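Local structure of uncharacterized protein Cgl0159 (Corynebacterium glutamicum, 3FOK) at residues T130-N133 against V134-V138; A156-A159 against P160-A164; T165-A168 against V169-A172; V194-S198 against T199-I203. The protein is of unknown function but belongs to a family in the TIM-barrel clan, with no reaction established for it. All coordinates share one frame; numbering follows the deposited sequence.

Contact 1. Residues T130-N133 against V134-V138; sequences TGYN and VSSMV
The hydroxyl of Ser136 sits between two acceptors of one residue: its OG lies 3.1 Å from both Asn133 OD1 and Asn133 O, and it also lies in the ring plane of Tyr132, at the edge, 3.4 Å from Tyr132 CD1. Asn133 is the N-cap of helix 134-140. With chi1 at 54° its CG stands between the backbone N and the carbonyl carbon, which swings OD1 over the first turn, where it accepts from Ser136 N at 2.9 Å in a nearly straight bond, 166° at the hydrogen. The Asn133 carbonyl opens the regular helix pattern by accepting from Met137 N at 3.1 Å.

Tyr132 and Met137, a selenomethionine, make the apolar half. Their side chains cross at about a right angle, with Met137 CG 3.7 Å from Tyr132 CD1. The Met137 chain then bends at chi3, bringing CE over one ring face, off toward the rim, while SE stands obliquely 5.1 Å from the Tyr132 ring centroid in a Met-aromatic contact. Pro92 and Ile95 of helix 92-100 pack on the same tyrosine. On the polar side, Asn214 of the second subunit makes weak hydrogen bonds, through OD1 with Asn133 ND2 and through its backbone O with Ser136 OG.

The cap therefore ties off the start of the helix with one short, nearly straight bond from Ser136 N to the side-chain oxygen of Asn133, and its remaining polar groups reach into the subunit interface, while the ring and the selenium-bearing chain pack together beside it by apolar and Met-aromatic contact.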
ATOM      1  N   THR A 130       0.557   7.661  14.280  1.00 14.41           N
ATOM      2  CA  THR A 130       1.018   9.018  14.011  1.00 14.21           C
ATOM      3  C   THR A 130       2.062   9.606  14.957  1.00 14.52           C
ATOM      4  O   THR A 130       2.531  10.724  14.727  1.00 13.54           O
ATOM      5  CB  THR A 130      -0.184   9.976  14.028  1.00 15.67           C
ATOM      6  OG1 THR A 130      -0.813   9.910  15.316  1.00 18.63           O
ATOM      7  CG2 THR A 130      -1.202   9.578  12.969  1.00 10.29           C
ATOM      8  N   GLY A 131       2.423   8.884  16.015  1.00 14.35           N
ATOM      9  CA  GLY A 131       3.393   9.425  16.952  1.00 14.73           C
ATOM     10  C   GLY A 131       4.721   8.697  16.993  1.00 16.18           C
ATOM     11  O   GLY A 131       5.409   8.573  15.978  1.00 16.78           O
ATOM     12  N   TYR A 132       5.092   8.231  18.182  1.00 15.67           N
ATOM     13  CA  TYR A 132       6.341   7.507  18.364  1.00 15.28           C
ATOM     14  C   TYR A 132       6.323   6.186  17.607  1.00 15.71           C
ATOM     15  O   TYR A 132       5.271   5.567  17.443  1.00 16.68           O
ATOM     16  CB  TYR A 132       6.556   7.174  19.847  1.00 14.63           C
ATOM     17  CG  TYR A 132       7.258   8.220  20.677  1.00 16.37           C
ATOM     18  CD1 TYR A 132       8.607   8.509  20.476  1.00 16.50           C
ATOM     19  CD2 TYR A 132       6.584   8.894  21.698  1.00 17.10           C
ATOM     20  CE1 TYR A 132       9.272   9.441  21.275  1.00 17.50           C
ATOM     21  CE2 TYR A 132       7.234   9.823  22.501  1.00 18.20           C
ATOM     22  CZ  TYR A 132       8.577  10.092  22.285  1.00 19.59           C
ATOM     23  OH  TYR A 132       9.223  11.006  23.084  1.00 21.22           O
ATOM     24  N   ASN A 133       7.488   5.767  17.134  1.00 15.49           N
ATOM     25  CA  ASN A 133       7.622   4.467  16.494  1.00 14.02           C
ATOM     26  C   ASN A 133       8.822   3.857  17.209  1.00 14.99           C
ATOM     27  O   ASN A 133       9.601   4.577  17.841  1.00 14.24           O
ATOM     28  CB  ASN A 133       7.841   4.557  14.969  1.00 12.93           C
ATOM     29  CG  ASN A 133       9.002   5.443  14.573  1.00 14.95           C
ATOM     30  OD1 ASN A 133       9.915   5.698  15.356  1.00 14.13           O
ATOM     31  ND2 ASN A 133       8.977   5.907  13.331  1.00 16.22           N
ATOM     32  N   VAL A 134       8.963   2.539  17.143  1.00 14.70           N
ATOM     33  CA  VAL A 134      10.058   1.879  17.833  1.00 15.13           C
ATOM     34  C   VAL A 134      11.429   2.468  17.518  1.00 16.38           C
ATOM     35  O   VAL A 134      12.258   2.654  18.412  1.00 16.67           O
ATOM     36  CB  VAL A 134      10.056   0.370  17.529  1.00 14.33           C
ATOM     37  CG1 VAL A 134      11.288  -0.289  18.137  1.00 12.28           C
ATOM     38  CG2 VAL A 134       8.792  -0.258  18.095  1.00 13.54           C
ATOM     39  N   SER A 135      11.664   2.763  16.247  1.00 17.73           N
ATOM     40  CA  SER A 135      12.937   3.329  15.828  1.00 18.75           C
ATOM     41  C   SER A 135      13.342   4.554  16.648  1.00 19.34           C
ATOM     42  O   SER A 135      14.442   4.605  17.199  1.00 21.36           O
ATOM     43  CB  SER A 135      12.876   3.709  14.348  1.00 19.63           C
ATOM     44  OG  SER A 135      13.969   4.543  13.991  1.00 22.93           O
ATOM     45  N   SER A 136      12.454   5.540  16.731  1.00 18.81           N
ATOM     46  CA  SER A 136      12.755   6.762  17.469  1.00 20.05           C
ATOM     47  C   SER A 136      12.819   6.547  18.978  1.00 20.70           C
ATOM     48  O   SER A 136      13.547   7.249  19.677  1.00 19.71           O
ATOM     49  CB  SER A 136      11.719   7.847  17.160  1.00 20.21           C
ATOM     50  OG  SER A 136      10.475   7.558  17.773  1.00 17.43           O
HETATM   51  N   MSE A 137      12.057   5.583  19.484  1.00 21.26           N
HETATM   52  CA  MSE A 137      12.064   5.313  20.913  1.00 21.50           C
HETATM   53  C   MSE A 137      13.390   4.673  21.306  1.00 22.00           C
HETATM   54  O   MSE A 137      14.004   5.058  22.302  1.00 21.66           O
HETATM   55  CB  MSE A 137      10.899   4.403  21.282  1.00 22.20           C
HETATM   56  CG  MSE A 137       9.544   5.021  21.004  1.00 27.94           C
HETATM   57 SE   MSE A 137       8.077   4.075  21.841  1.00 32.93          SE
HETATM   58  CE  MSE A 137       7.808   5.252  23.305  1.00 35.22           C
ATOM     59  N   VAL A 138      13.833   3.698  20.520  1.00 20.96           N
ATOM     60  CA  VAL A 138      15.098   3.039  20.791  1.00 21.09           C
ATOM     61  C   VAL A 138      16.224   4.071  20.740  1.00 21.95           C
ATOM     62  O   VAL A 138      17.075   4.117  21.625  1.00 21.58           O
ATOM     63  CB  VAL A 138      15.381   1.923  19.761  1.00 20.42           C
ATOM     64  CG1 VAL A 138      16.819   1.443  19.890  1.00 16.35           C
ATOM     65  CG2 VAL A 138      14.424   0.770  19.978  1.00 18.72           C
TER

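Contact 2. Residues A156-A159 against P160-A164; sequences AGTA and PTLEA
The first turn of helix 158-174, the helical arm of a beta-alpha-beta unit between strands 144-151 and 179-189, is built here with a proline set into it. Pro160 has no N-H to give, and its ring lies against the carbonyls that precede it: Pro160 CD is 3.2 Å from Ala156 O, and Pro160 CG is 3.2 Å from Gly157 O. A proline is readily taken in at this point because the first turn of a helix has no need of its amide hydrogens for the i to i-4 pattern.

That pattern begins just beyond. Leu162 N donates to Thr158 O at 2.9 Å, and Glu163 N to Ala159 O at 3.2 Å with a nearly straight 169°. Thr158 turns CG2 anti to its own N (OG1 at chi1 -62°), which lays the methyl against Leu162 CG at 3.8 Å; both side chains also rest on Ile151 of strand 144-151. The Thr158 hydroxyl bonds instead to Asn152 O.

Thr161 OG1 comes within 3.1 Å of Gly157 O, but its firmer partner is Met125 O, so the hydroxyl links the turn to the 125-127 loop. In this assembly Glu163 also makes a salt bridge with Arg128 of the third subunit. A helix laid with its apolar side chains on the preceding strand is typical of the beta-alpha-beta units of a TIM barrel.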
ATOM      1  N   ALA A 156     -15.152  -1.173   9.795  1.00 17.92           N
ATOM      2  CA  ALA A 156     -14.017  -1.676   9.018  1.00 17.43           C
ATOM      3  C   ALA A 156     -12.679  -1.049   9.397  1.00 16.76           C
ATOM      4  O   ALA A 156     -11.623  -1.634   9.152  1.00 17.11           O
ATOM      5  CB  ALA A 156     -14.276  -1.472   7.526  1.00 17.35           C
ATOM      6  N   GLY A 157     -12.724   0.139   9.990  1.00 16.14           N
ATOM      7  CA  GLY A 157     -11.501   0.812  10.389  1.00 15.65           C
ATOM      8  C   GLY A 157     -10.711   0.026  11.419  1.00 15.85           C
ATOM      9  O   GLY A 157      -9.503   0.212  11.558  1.00 17.10           O
ATOM     10  N   THR A 158     -11.390  -0.862  12.139  1.00 15.05           N
ATOM     11  CA  THR A 158     -10.732  -1.678  13.154  1.00 15.10           C
ATOM     12  C   THR A 158      -9.702  -2.600  12.509  1.00 14.71           C
ATOM     13  O   THR A 158      -8.632  -2.837  13.068  1.00 13.69           O
ATOM     14  CB  THR A 158     -11.747  -2.549  13.923  1.00 14.46           C
ATOM     15  OG1 THR A 158     -12.674  -1.708  14.619  1.00 15.43           O
ATOM     16  CG2 THR A 158     -11.026  -3.448  14.927  1.00 13.37           C
ATOM     17  N   ALA A 159     -10.030  -3.112  11.327  1.00 14.43           N
ATOM     18  CA  ALA A 159      -9.146  -4.021  10.609  1.00 13.94           C
ATOM     19  C   ALA A 159      -7.726  -3.480  10.453  1.00 14.37           C
ATOM     20  O   ALA A 159      -6.776  -4.083  10.946  1.00 16.24           O
ATOM     21  CB  ALA A 159      -9.738  -4.358   9.245  1.00 15.74           C
ATOM     22  N   PRO A 160      -7.553  -2.341   9.762  1.00 13.50           N
ATOM     23  CA  PRO A 160      -6.173  -1.862   9.640  1.00 11.95           C
ATOM     24  C   PRO A 160      -5.504  -1.532  10.976  1.00 12.36           C
ATOM     25  O   PRO A 160      -4.275  -1.566  11.084  1.00 11.29           O
ATOM     26  CB  PRO A 160      -6.301  -0.649   8.711  1.00 10.18           C
ATOM     27  CG  PRO A 160      -7.715  -0.193   8.916  1.00 12.24           C
ATOM     28  CD  PRO A 160      -8.479  -1.485   8.995  1.00 12.18           C
ATOM     29  N   THR A 161      -6.300  -1.225  11.997  1.00 12.77           N
ATOM     30  CA  THR A 161      -5.733  -0.905  13.304  1.00 12.67           C
ATOM     31  C   THR A 161      -5.189  -2.161  13.981  1.00 14.56           C
ATOM     32  O   THR A 161      -4.157  -2.119  14.654  1.00 16.60           O
ATOM     33  CB  THR A 161      -6.774  -0.243  14.232  1.00 12.52           C
ATOM     34  OG1 THR A 161      -7.310   0.922  13.594  1.00 14.25           O
ATOM     35  CG2 THR A 161      -6.128   0.174  15.549  1.00  9.68           C
ATOM     36  N   LEU A 162      -5.880  -3.282  13.802  1.00 13.98           N
ATOM     37  CA  LEU A 162      -5.425  -4.531  14.395  1.00 14.36           C
ATOM     38  C   LEU A 162      -4.091  -4.912  13.760  1.00 15.35           C
ATOM     39  O   LEU A 162      -3.140  -5.282  14.450  1.00 15.20           O
ATOM     40  CB  LEU A 162      -6.447  -5.647  14.158  1.00 13.15           C
ATOM     41  CG  LEU A 162      -7.793  -5.524  14.876  1.00 14.98           C
ATOM     42  CD1 LEU A 162      -8.735  -6.619  14.394  1.00 13.53           C
ATOM     43  CD2 LEU A 162      -7.583  -5.619  16.379  1.00 13.82           C
ATOM     44  N   GLU A 163      -4.021  -4.801  12.437  1.00 14.90           N
ATOM     45  CA  GLU A 163      -2.804  -5.147  11.711  1.00 14.66           C
ATOM     46  C   GLU A 163      -1.637  -4.219  12.045  1.00 13.29           C
ATOM     47  O   GLU A 163      -0.508  -4.675  12.212  1.00 12.70           O
ATOM     48  CB  GLU A 163      -3.072  -5.153  10.200  1.00 14.04           C
ATOM     49  CG  GLU A 163      -1.866  -5.515   9.352  1.00 14.94           C
ATOM     50  CD  GLU A 163      -2.232  -5.881   7.923  1.00 16.62           C
ATOM     51  OE1 GLU A 163      -3.193  -5.294   7.383  1.00 13.67           O
ATOM     52  OE2 GLU A 163      -1.551  -6.752   7.337  1.00 20.66           O
ATOM     53  N   ALA A 164      -1.905  -2.924  12.156  1.00 12.69           N
ATOM     54  CA  ALA A 164      -0.854  -1.964  12.476  1.00 10.78           C
ATOM     55  C   ALA A 164      -0.351  -2.195  13.895  1.00 13.06           C
ATOM     56  O   ALA A 164       0.839  -2.013  14.178  1.00 13.32           O
ATOM     57  CB  ALA A 164      -1.375  -0.543  12.332  1.00  9.99           C
TER

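Contact 3. Residues T165-A168 against V169-A172; sequences TAHA and VNEA
Four successive i to i-4 bonds, among them Glu171 N to His167 O at 3.0 Å and 171°, carry residues 165-172 as regular alpha-helix, the middle and latter part of the helix in the beta-alpha-beta unit 144-151, 158-174, 179-189 of the barrel.

Small and branched residues make its inner side: Thr165, Val169 and Ala172 pack on strand 179-189 through Leu181 and Ile179, and Thr165 also touches Thr147 and Val149 of strand 144-151. Thr165 OG1 is tied back to Thr161 O and to Tyr129 OH. Val169 turns CG2 beside its own backbone N, where the methyl rests 3.3 Å from Thr165 O. Ala172, one turn further along, brings its CB to 3.3 Å from Ala168 O, and Val134 of helix 134-140 packs on it and on Glu171.

On the outer side His167 and Asn170 lie side by side and point the same way, their planes 33° apart. Asn170 also meets Asn133 of the third subunit. Its CB is held close over the preceding turn, 3.2 Å from His167 O.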
ATOM      1  N   THR A 165      -1.257  -2.587  14.789  1.00 12.41           N
ATOM      2  CA  THR A 165      -0.880  -2.849  16.172  1.00 12.34           C
ATOM      3  C   THR A 165       0.017  -4.080  16.209  1.00 11.95           C
ATOM      4  O   THR A 165       0.999  -4.121  16.956  1.00 11.22           O
ATOM      5  CB  THR A 165      -2.118  -3.097  17.061  1.00 14.28           C
ATOM      6  OG1 THR A 165      -2.898  -1.898  17.141  1.00 14.33           O
ATOM      7  CG2 THR A 165      -1.696  -3.520  18.460  1.00 13.61           C
ATOM      8  N   ALA A 166      -0.320  -5.077  15.394  1.00 10.53           N
ATOM      9  CA  ALA A 166       0.472  -6.302  15.332  1.00 11.78           C
ATOM     10  C   ALA A 166       1.887  -5.953  14.881  1.00 12.52           C
ATOM     11  O   ALA A 166       2.869  -6.473  15.417  1.00 12.57           O
ATOM     12  CB  ALA A 166      -0.155  -7.294  14.364  1.00  9.65           C
ATOM     13  N   HIS A 167       1.991  -5.063  13.898  1.00 13.27           N
ATOM     14  CA  HIS A 167       3.295  -4.653  13.397  1.00 14.77           C
ATOM     15  C   HIS A 167       4.075  -3.913  14.481  1.00 15.85           C
ATOM     16  O   HIS A 167       5.283  -4.104  14.624  1.00 18.28           O
ATOM     17  CB  HIS A 167       3.131  -3.769  12.157  1.00 16.33           C
ATOM     18  CG  HIS A 167       2.628  -4.507  10.951  1.00 19.39           C
ATOM     19  ND1 HIS A 167       2.291  -5.843  10.983  1.00 20.22           N
ATOM     20  CD2 HIS A 167       2.406  -4.097   9.678  1.00 20.92           C
ATOM     21  CE1 HIS A 167       1.885  -6.226   9.786  1.00 19.48           C
ATOM     22  NE2 HIS A 167       1.945  -5.184   8.975  1.00 20.96           N
ATOM     23  N   ALA A 168       3.385  -3.078  15.256  1.00 14.46           N
ATOM     24  CA  ALA A 168       4.043  -2.335  16.324  1.00 14.54           C
ATOM     25  C   ALA A 168       4.645  -3.310  17.338  1.00 15.38           C
ATOM     26  O   ALA A 168       5.768  -3.120  17.799  1.00 14.93           O
ATOM     27  CB  ALA A 168       3.053  -1.412  17.013  1.00 13.94           C
ATOM     28  N   VAL A 169       3.895  -4.355  17.680  1.00 14.81           N
ATOM     29  CA  VAL A 169       4.379  -5.347  18.628  1.00 13.45           C
ATOM     30  C   VAL A 169       5.567  -6.097  18.029  1.00 14.48           C
ATOM     31  O   VAL A 169       6.535  -6.387  18.732  1.00 14.28           O
ATOM     32  CB  VAL A 169       3.267  -6.351  19.013  1.00 11.94           C
ATOM     33  CG1 VAL A 169       3.832  -7.423  19.935  1.00  9.77           C
ATOM     34  CG2 VAL A 169       2.128  -5.618  19.707  1.00 10.57           C
ATOM     35  N   ASN A 170       5.493  -6.410  16.734  1.00 14.98           N
ATOM     36  CA  ASN A 170       6.591  -7.103  16.063  1.00 15.67           C
ATOM     37  C   ASN A 170       7.873  -6.328  16.323  1.00 16.88           C
ATOM     38  O   ASN A 170       8.862  -6.872  16.811  1.00 17.49           O
ATOM     39  CB  ASN A 170       6.373  -7.155  14.548  1.00 15.54           C
ATOM     40  CG  ASN A 170       5.274  -8.118  14.134  1.00 17.72           C
ATOM     41  OD1 ASN A 170       4.954  -8.230  12.947  1.00 17.10           O
ATOM     42  ND2 ASN A 170       4.695  -8.821  15.101  1.00 15.10           N
ATOM     43  N   GLU A 171       7.840  -5.042  15.989  1.00 18.21           N
ATOM     44  CA  GLU A 171       8.993  -4.166  16.156  1.00 18.89           C
ATOM     45  C   GLU A 171       9.411  -3.973  17.608  1.00 18.24           C
ATOM     46  O   GLU A 171      10.598  -4.025  17.929  1.00 20.00           O
ATOM     47  CB  GLU A 171       8.717  -2.799  15.528  1.00 22.29           C
ATOM     48  CG  GLU A 171       8.592  -2.819  14.013  1.00 27.60           C
ATOM     49  CD  GLU A 171       8.414  -1.433  13.431  1.00 29.41           C
ATOM     50  OE1 GLU A 171       9.304  -0.584  13.642  1.00 32.54           O
ATOM     51  OE2 GLU A 171       7.385  -1.192  12.767  1.00 32.66           O
ATOM     52  N   ALA A 172       8.441  -3.744  18.486  1.00 15.65           N
ATOM     53  CA  ALA A 172       8.754  -3.539  19.894  1.00 14.91           C
ATOM     54  C   ALA A 172       9.426  -4.775  20.491  1.00 14.32           C
ATOM     55  O   ALA A 172      10.438  -4.667  21.182  1.00 13.40           O
ATOM     56  CB  ALA A 172       7.492  -3.200  20.670  1.00 12.65           C
TER

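Contact 4. Residues V194-S198 against T199-I203; sequences VNDLS and TDAVI
Asp196 OD1 is gripped twice by one residue: Ser198 N donates to it at 2.9 Å, nearly along the C-O axis, and Ser198 OG at 2.8 Å from above the carboxylate plane. The backbone bond, two residues on, makes an Asx turn that leads from the hairpin strand into the helix. With CG anti to its N (chi1 -173°), Asp196 carries its carboxylate forward to the N-H and hydroxyl of Ser198 and onto the methyl of Ala201.

The same serine is the N-cap of helix 199-210. Its OG stands 3.5 Å from Ala201 N, a weak capping bond, while Ser198 O accepts from Val202 N at 3.2 Å and an almost straight 167°. The methyl of Ala201 fills the angle between the two polar side chains, with Ala201 CB 3.4 Å from Asp196 CG and as close to Ser198 OG. Val202 CG2 comes to 3.5 Å of Ser198 O. Beyond the turn, Thr199 OG1 bonds to Glu227 O, Asp200 pairs with Arg231, and Met185 of strand 179-189 lies against Ala201.

Since the serine hydroxyl gives its proton to Asp196, its oxygen is left to accept from the helix; the aspartate probably helps to orient this weak cap, and its negative charge, near the helix start, probably suits the helix dipole.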
ATOM      1  N   VAL A 194     -18.515   4.623  21.981  1.00 23.50           N
ATOM      2  CA  VAL A 194     -18.569   4.360  23.414  1.00 22.42           C
ATOM      3  C   VAL A 194     -17.909   3.020  23.699  1.00 21.34           C
ATOM      4  O   VAL A 194     -18.238   2.009  23.082  1.00 21.20           O
ATOM      5  CB  VAL A 194     -20.030   4.329  23.953  1.00 23.36           C
ATOM      6  CG1 VAL A 194     -20.715   5.656  23.683  1.00 21.97           C
ATOM      7  CG2 VAL A 194     -20.805   3.189  23.313  1.00 24.69           C
ATOM      8  N   ASN A 195     -16.959   3.015  24.624  1.00 21.85           N
ATOM      9  CA  ASN A 195     -16.275   1.776  24.976  1.00 20.63           C
ATOM     10  C   ASN A 195     -17.192   0.944  25.856  1.00 20.78           C
ATOM     11  O   ASN A 195     -17.859   1.473  26.742  1.00 21.58           O
ATOM     12  CB  ASN A 195     -14.970   2.065  25.721  1.00 18.48           C
ATOM     13  CG  ASN A 195     -14.021   2.940  24.923  1.00 18.55           C
ATOM     14  OD1 ASN A 195     -13.950   2.846  23.693  1.00 19.75           O
ATOM     15  ND2 ASN A 195     -13.272   3.786  25.617  1.00 16.07           N
ATOM     16  N   ASP A 196     -17.240  -0.359  25.595  1.00 21.51           N
ATOM     17  CA  ASP A 196     -18.081  -1.264  26.370  1.00 21.47           C
ATOM     18  C   ASP A 196     -17.301  -1.687  27.612  1.00 21.94           C
ATOM     19  O   ASP A 196     -16.376  -2.493  27.520  1.00 21.61           O
ATOM     20  CB  ASP A 196     -18.429  -2.500  25.543  1.00 21.05           C
ATOM     21  CG  ASP A 196     -19.427  -3.400  26.235  1.00 20.68           C
ATOM     22  OD1 ASP A 196     -19.439  -3.434  27.482  1.00 23.24           O
ATOM     23  OD2 ASP A 196     -20.193  -4.089  25.532  1.00 21.48           O
ATOM     24  N   LEU A 197     -17.678  -1.151  28.768  1.00 21.80           N
ATOM     25  CA  LEU A 197     -16.975  -1.476  30.001  1.00 22.80           C
ATOM     26  C   LEU A 197     -17.532  -2.666  30.777  1.00 22.99           C
ATOM     27  O   LEU A 197     -17.208  -2.849  31.943  1.00 24.25           O
ATOM     28  CB  LEU A 197     -16.923  -0.247  30.910  1.00 20.93           C
ATOM     29  CG  LEU A 197     -16.134   0.934  30.337  1.00 23.43           C
ATOM     30  CD1 LEU A 197     -16.129   2.086  31.333  1.00 22.17           C
ATOM     31  CD2 LEU A 197     -14.711   0.494  30.027  1.00 21.30           C
ATOM     32  N   SER A 198     -18.362  -3.481  30.142  1.00 23.64           N
ATOM     33  CA  SER A 198     -18.905  -4.651  30.829  1.00 23.81           C
ATOM     34  C   SER A 198     -17.771  -5.660  30.979  1.00 24.10           C
ATOM     35  O   SER A 198     -16.881  -5.730  30.130  1.00 23.87           O
ATOM     36  CB  SER A 198     -20.056  -5.274  30.030  1.00 23.21           C
ATOM     37  OG  SER A 198     -19.587  -5.877  28.836  1.00 23.44           O
ATOM     38  N   THR A 199     -17.812  -6.435  32.054  1.00 24.13           N
ATOM     39  CA  THR A 199     -16.785  -7.426  32.332  1.00 24.43           C
ATOM     40  C   THR A 199     -16.425  -8.314  31.142  1.00 24.37           C
ATOM     41  O   THR A 199     -15.245  -8.474  30.818  1.00 24.89           O
ATOM     42  CB  THR A 199     -17.202  -8.331  33.506  1.00 24.83           C
ATOM     43  OG1 THR A 199     -17.567  -7.517  34.625  1.00 25.31           O
ATOM     44  CG2 THR A 199     -16.049  -9.247  33.912  1.00 24.89           C
ATOM     45  N   ASP A 200     -17.429  -8.896  30.491  1.00 23.51           N
ATOM     46  CA  ASP A 200     -17.166  -9.779  29.364  1.00 23.94           C
ATOM     47  C   ASP A 200     -16.532  -9.101  28.154  1.00 23.37           C
ATOM     48  O   ASP A 200     -15.752  -9.729  27.433  1.00 21.30           O
ATOM     49  CB  ASP A 200     -18.445 -10.502  28.946  1.00 26.42           C
ATOM     50  CG  ASP A 200     -18.858 -11.564  29.945  1.00 30.05           C
ATOM     51  OD1 ASP A 200     -17.989 -12.369  30.343  1.00 32.71           O
ATOM     52  OD2 ASP A 200     -20.045 -11.604  30.332  1.00 33.23           O
ATOM     53  N   ALA A 201     -16.858  -7.829  27.927  1.00 21.53           N
ATOM     54  CA  ALA A 201     -16.288  -7.109  26.796  1.00 19.06           C
ATOM     55  C   ALA A 201     -14.797  -6.883  27.040  1.00 19.53           C
ATOM     56  O   ALA A 201     -13.976  -7.072  26.137  1.00 19.86           O
ATOM     57  CB  ALA A 201     -17.000  -5.784  26.602  1.00 18.20           C
ATOM     58  N   VAL A 202     -14.446  -6.481  28.259  1.00 17.47           N
ATOM     59  CA  VAL A 202     -13.051  -6.245  28.596  1.00 16.92           C
ATOM     60  C   VAL A 202     -12.261  -7.534  28.413  1.00 17.51           C
ATOM     61  O   VAL A 202     -11.157  -7.526  27.865  1.00 15.74           O
ATOM     62  CB  VAL A 202     -12.899  -5.763  30.053  1.00 15.94           C
ATOM     63  CG1 VAL A 202     -11.423  -5.623  30.405  1.00 14.77           C
ATOM     64  CG2 VAL A 202     -13.613  -4.436  30.235  1.00 14.17           C
ATOM     65  N   ILE A 203     -12.835  -8.642  28.872  1.00 17.78           N
ATOM     66  CA  ILE A 203     -12.180  -9.934  28.756  1.00 18.45           C
ATOM     67  C   ILE A 203     -11.958 -10.300  27.291  1.00 20.78           C
ATOM     68  O   ILE A 203     -10.871 -10.751  26.912  1.00 21.85           O
ATOM     69  CB  ILE A 203     -13.011 -11.029  29.455  1.00 18.79           C
ATOM     70  CG1 ILE A 203     -12.904 -10.851  30.973  1.00 20.11           C
ATOM     71  CG2 ILE A 203     -12.536 -12.420  29.033  1.00 17.74           C
ATOM     72  CD1 ILE A 203     -13.763 -11.798  31.779  1.00 18.51           C
TER

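Contacts 2 and 3 are successive parts of one helix, 158-174, their centres about 13 Å apart; contact 2 is partly buried at its first turn, contact 3 more deeply buried along its middle and latter part. Contact 1 is also buried and touches contact 3, where Val134 CG2 lies 3.6 Å from Glu171 CB. Contact 4, on the hairpin strand 192-195 and the next helix, touches none of the others, its nearest atoms about 10 Å from those of contact 2. Contacts 1 and 4 both cap helix starts, by asparagine and by serine beside an aspartate; contact 2 has a proline in its first turn, and contact 3 relies on backbone bonds and small side chains. Contacts 2, 3 and 4 meet the third subunit, contact 1 the second.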